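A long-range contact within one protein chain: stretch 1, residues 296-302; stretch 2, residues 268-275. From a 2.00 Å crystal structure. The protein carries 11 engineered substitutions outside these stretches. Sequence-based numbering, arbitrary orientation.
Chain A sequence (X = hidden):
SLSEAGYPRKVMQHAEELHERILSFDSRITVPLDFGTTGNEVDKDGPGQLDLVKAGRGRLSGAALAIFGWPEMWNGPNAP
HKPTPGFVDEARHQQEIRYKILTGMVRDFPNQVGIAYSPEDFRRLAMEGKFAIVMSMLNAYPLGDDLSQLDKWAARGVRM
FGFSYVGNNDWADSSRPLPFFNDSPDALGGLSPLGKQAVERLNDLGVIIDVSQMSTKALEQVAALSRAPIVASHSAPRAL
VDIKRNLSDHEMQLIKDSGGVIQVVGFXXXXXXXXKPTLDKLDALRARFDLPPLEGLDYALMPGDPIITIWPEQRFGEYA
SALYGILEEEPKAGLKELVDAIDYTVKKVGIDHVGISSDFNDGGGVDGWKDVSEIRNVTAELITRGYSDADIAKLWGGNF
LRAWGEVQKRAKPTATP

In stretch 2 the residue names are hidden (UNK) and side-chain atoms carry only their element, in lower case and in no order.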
# COMPACT_ATOMS: atom_id res chain seq x y z
N GLY A 296 22.58 -7.85 -1.47
CA GLY A 296 21.34 -7.22 -1.90
C GLY A 296 20.47 -6.90 -0.71
O GLY A 296 20.75 -7.29 0.43
N LEU A 297 19.37 -6.21 -0.98
CA LEU A 297 18.64 -5.55 0.11
C LEU A 297 17.44 -6.31 0.64
O LEU A 297 16.84 -5.89 1.63
CB LEU A 297 18.22 -4.14 -0.33
CG LEU A 297 19.35 -3.13 -0.48
CD1 LEU A 297 18.81 -1.85 -1.14
CD2 LEU A 297 19.94 -2.83 0.89
N ASP A 298 17.06 -7.42 -0.01
CA ASP A 298 15.83 -8.11 0.37
C ASP A 298 15.81 -8.57 1.83
O ASP A 298 14.79 -8.47 2.52
CB ASP A 298 15.56 -9.28 -0.56
CG ASP A 298 15.24 -8.85 -1.97
OD1 ASP A 298 14.38 -7.98 -2.17
OD2 ASP A 298 15.84 -9.42 -2.89
N TYR A 299 16.96 -9.06 2.29
CA TYR A 299 17.08 -9.56 3.67
C TYR A 299 17.62 -8.50 4.62
O TYR A 299 17.84 -8.80 5.80
CB TYR A 299 18.01 -10.78 3.72
CG TYR A 299 17.57 -11.98 2.88
CD1 TYR A 299 16.25 -12.12 2.43
CD2 TYR A 299 18.47 -13.01 2.60
CE1 TYR A 299 15.86 -13.22 1.67
CE2 TYR A 299 18.11 -14.12 1.85
CZ TYR A 299 16.81 -14.22 1.39
OH TYR A 299 16.47 -15.31 0.67
N ALA A 300 17.86 -7.30 4.10
CA ALA A 300 18.28 -6.15 4.89
C ALA A 300 17.04 -5.48 5.45
O ALA A 300 17.07 -4.96 6.57
CB ALA A 300 19.05 -5.15 4.03
N LEU A 301 15.96 -5.49 4.67
CA LEU A 301 14.75 -4.71 5.01
C LEU A 301 13.76 -5.51 5.83
O LEU A 301 12.79 -4.98 6.34
CB LEU A 301 14.08 -4.16 3.74
CG LEU A 301 14.93 -3.25 2.84
CD1 LEU A 301 14.17 -2.88 1.57
CD2 LEU A 301 15.36 -1.98 3.58
N MET A 302 14.02 -6.81 5.96
CA MET A 302 13.16 -7.68 6.72
C MET A 302 13.96 -8.94 7.07
O MET A 302 14.93 -9.25 6.37
CB MET A 302 11.94 -8.05 5.87
CG MET A 302 12.31 -8.97 4.70
SD MET A 302 10.95 -10.00 4.15
CE MET A 302 11.74 -10.79 2.72
N UNK A 268 10.17 5.13 2.33
CA UNK A 268 11.57 5.58 2.16
C UNK A 268 12.55 4.49 1.68
O UNK A 268 13.27 4.71 0.70
c UNK A 268 9.59 5.60 3.61
c UNK A 268 10.80 5.99 4.41
c UNK A 268 11.95 6.13 3.55
N UNK A 269 12.55 3.32 2.33
CA UNK A 269 13.50 2.26 1.95
C UNK A 269 13.26 1.61 0.59
O UNK A 269 14.11 0.83 0.12
c UNK A 269 13.58 1.15 3.04
N UNK A 270 12.12 1.89 -0.05
CA UNK A 270 11.87 1.35 -1.38
C UNK A 270 12.31 2.39 -2.41
O UNK A 270 12.26 2.12 -3.64
c UNK A 270 9.43 -1.61 1.01
c UNK A 270 8.03 -1.57 0.92
c UNK A 270 10.38 1.05 -1.65
c UNK A 270 10.21 -0.77 0.17
c UNK A 270 7.39 -0.75 0.02
c UNK A 270 8.18 0.10 -0.80
o UNK A 270 7.24 -2.39 1.70
c UNK A 270 9.59 0.11 -0.73
N UNK A 271 12.74 3.57 -1.93
CA UNK A 271 13.06 4.71 -2.79
C UNK A 271 14.54 5.07 -2.77
O UNK A 271 15.07 5.59 -3.75
c UNK A 271 12.24 5.95 -2.39
c UNK A 271 10.06 7.04 -1.80
c UNK A 271 10.72 5.86 -2.54
c UNK A 271 10.30 5.81 -4.02
N UNK A 272 15.19 4.85 -1.63
CA UNK A 272 16.63 5.03 -1.49
C UNK A 272 17.28 3.75 -0.94
O UNK A 272 16.86 3.28 0.12
n UNK A 272 18.05 11.08 0.69
n UNK A 272 18.31 8.80 0.36
c UNK A 272 18.39 6.45 -0.33
c UNK A 272 16.90 6.18 -0.53
n UNK A 272 18.73 9.70 2.41
c UNK A 272 18.37 9.86 1.15
c UNK A 272 18.62 7.45 0.78
N UNK A 273 18.31 3.21 -1.63
CA UNK A 273 19.08 2.06 -1.12
C UNK A 273 19.74 2.39 0.23
O UNK A 273 20.18 3.51 0.43
c UNK A 273 18.77 3.66 -2.96
c UNK A 273 19.75 2.62 -3.39
c UNK A 273 20.16 1.83 -2.19
N UNK A 274 19.79 1.43 1.15
CA UNK A 274 20.37 1.66 2.47
C UNK A 274 21.81 2.15 2.37
O UNK A 274 22.61 1.61 1.58
c UNK A 274 20.31 0.39 3.32
c UNK A 274 18.06 0.78 4.47
c UNK A 274 18.92 -0.18 3.67
c UNK A 274 19.06 -1.51 4.42
N UNK A 275 22.12 3.19 3.14
CA UNK A 275 23.47 3.77 3.20
C UNK A 275 24.46 2.78 3.81
O UNK A 275 24.06 1.90 4.58
o UNK A 275 23.11 4.80 5.36
c UNK A 275 23.47 5.06 4.01

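Position 268 carries three side-chain carbons that close a ring onto the backbone N, and nothing of stretch 1 lies near them. That ring is proline, Pro-268. Its carbonyl O accepts two backbone bonds, from N of 271 at 2.9 Å and from N of 272 at 3.0 Å, so the first turn of this stretch is built on it.

Position 269 has a single side-chain carbon, pointing toward stretch 1 and meeting CD2 of Leu-301 at 3.6 Å from its CB. One carbon and no more makes it Ala-269, a short side chain against which a leucine methyl rests directly.

Position 270 shows one carbon, then a ring of six carbons bearing an oxygen. Its CA-to-CB bond points away, although the end of the side chain comes nearer, covering a little surface of stretch 1 without close contact. The ring with its oxygen makes it Tyr-270, whose ring carbon CD1 comes to 4.7 Å from CD1 of Leu-301.

At 271 four carbons fork at the second, with chi1 near m and chi2 near t, buried but out of reach of stretch 1. The fork at the second carbon distinguishes leucine from isoleucine, so this is Leu-271.

Position 272 runs through three carbons to a nitrogen, then a carbon carrying two more nitrogens. The CA-to-CB bond points away from stretch 1, and the side chain makes no contact with it. The guanidinium makes it Arg-272; its NE and NH2 are hydrogen-bonded elsewhere in the structure.

Position 273 again closes three carbons onto its own N. Its CA-to-CB bond stands sideways to stretch 1, and CD1 of Leu-297 packs 3.9 Å from its CA and 4.1 Å from its CB. The closed ring makes it Pro-273.

Position 274 has four carbons forked at the second, and its CA-to-CB bond points toward stretch 1. One terminal carbon lies 3.7 Å from CB of Ala-300, 3.8 Å from CD2 of Leu-301 and 3.9 Å from CD2 of Leu-297. This is Leu-274, in the m, t rotamer, and the carbon is its CD1, so one methyl serves three partners.

Position 275 has one carbon and one oxygen, out of reach of stretch 1: Ser-275. It sits at the N-cap position before a helix, but its side chain makes no capping bond; OG is hydrogen-bonded elsewhere.

The contact is wholly apolar, with no hydrogen bond across it and 269 Å² buried in total. Stretch 1 turns on Leu-297 O, which accepts from N of Ala-300 at 3.0 Å and from N of Leu-301 at 3.2 Å, bringing the three side chains round to one methyl of Leu-274. The rule to read here is that each backbone satisfies some of its polar groups locally, while leucines, alanines and a proline supply the packing between them.

Stretch 2 268-275: PAYLRPLS
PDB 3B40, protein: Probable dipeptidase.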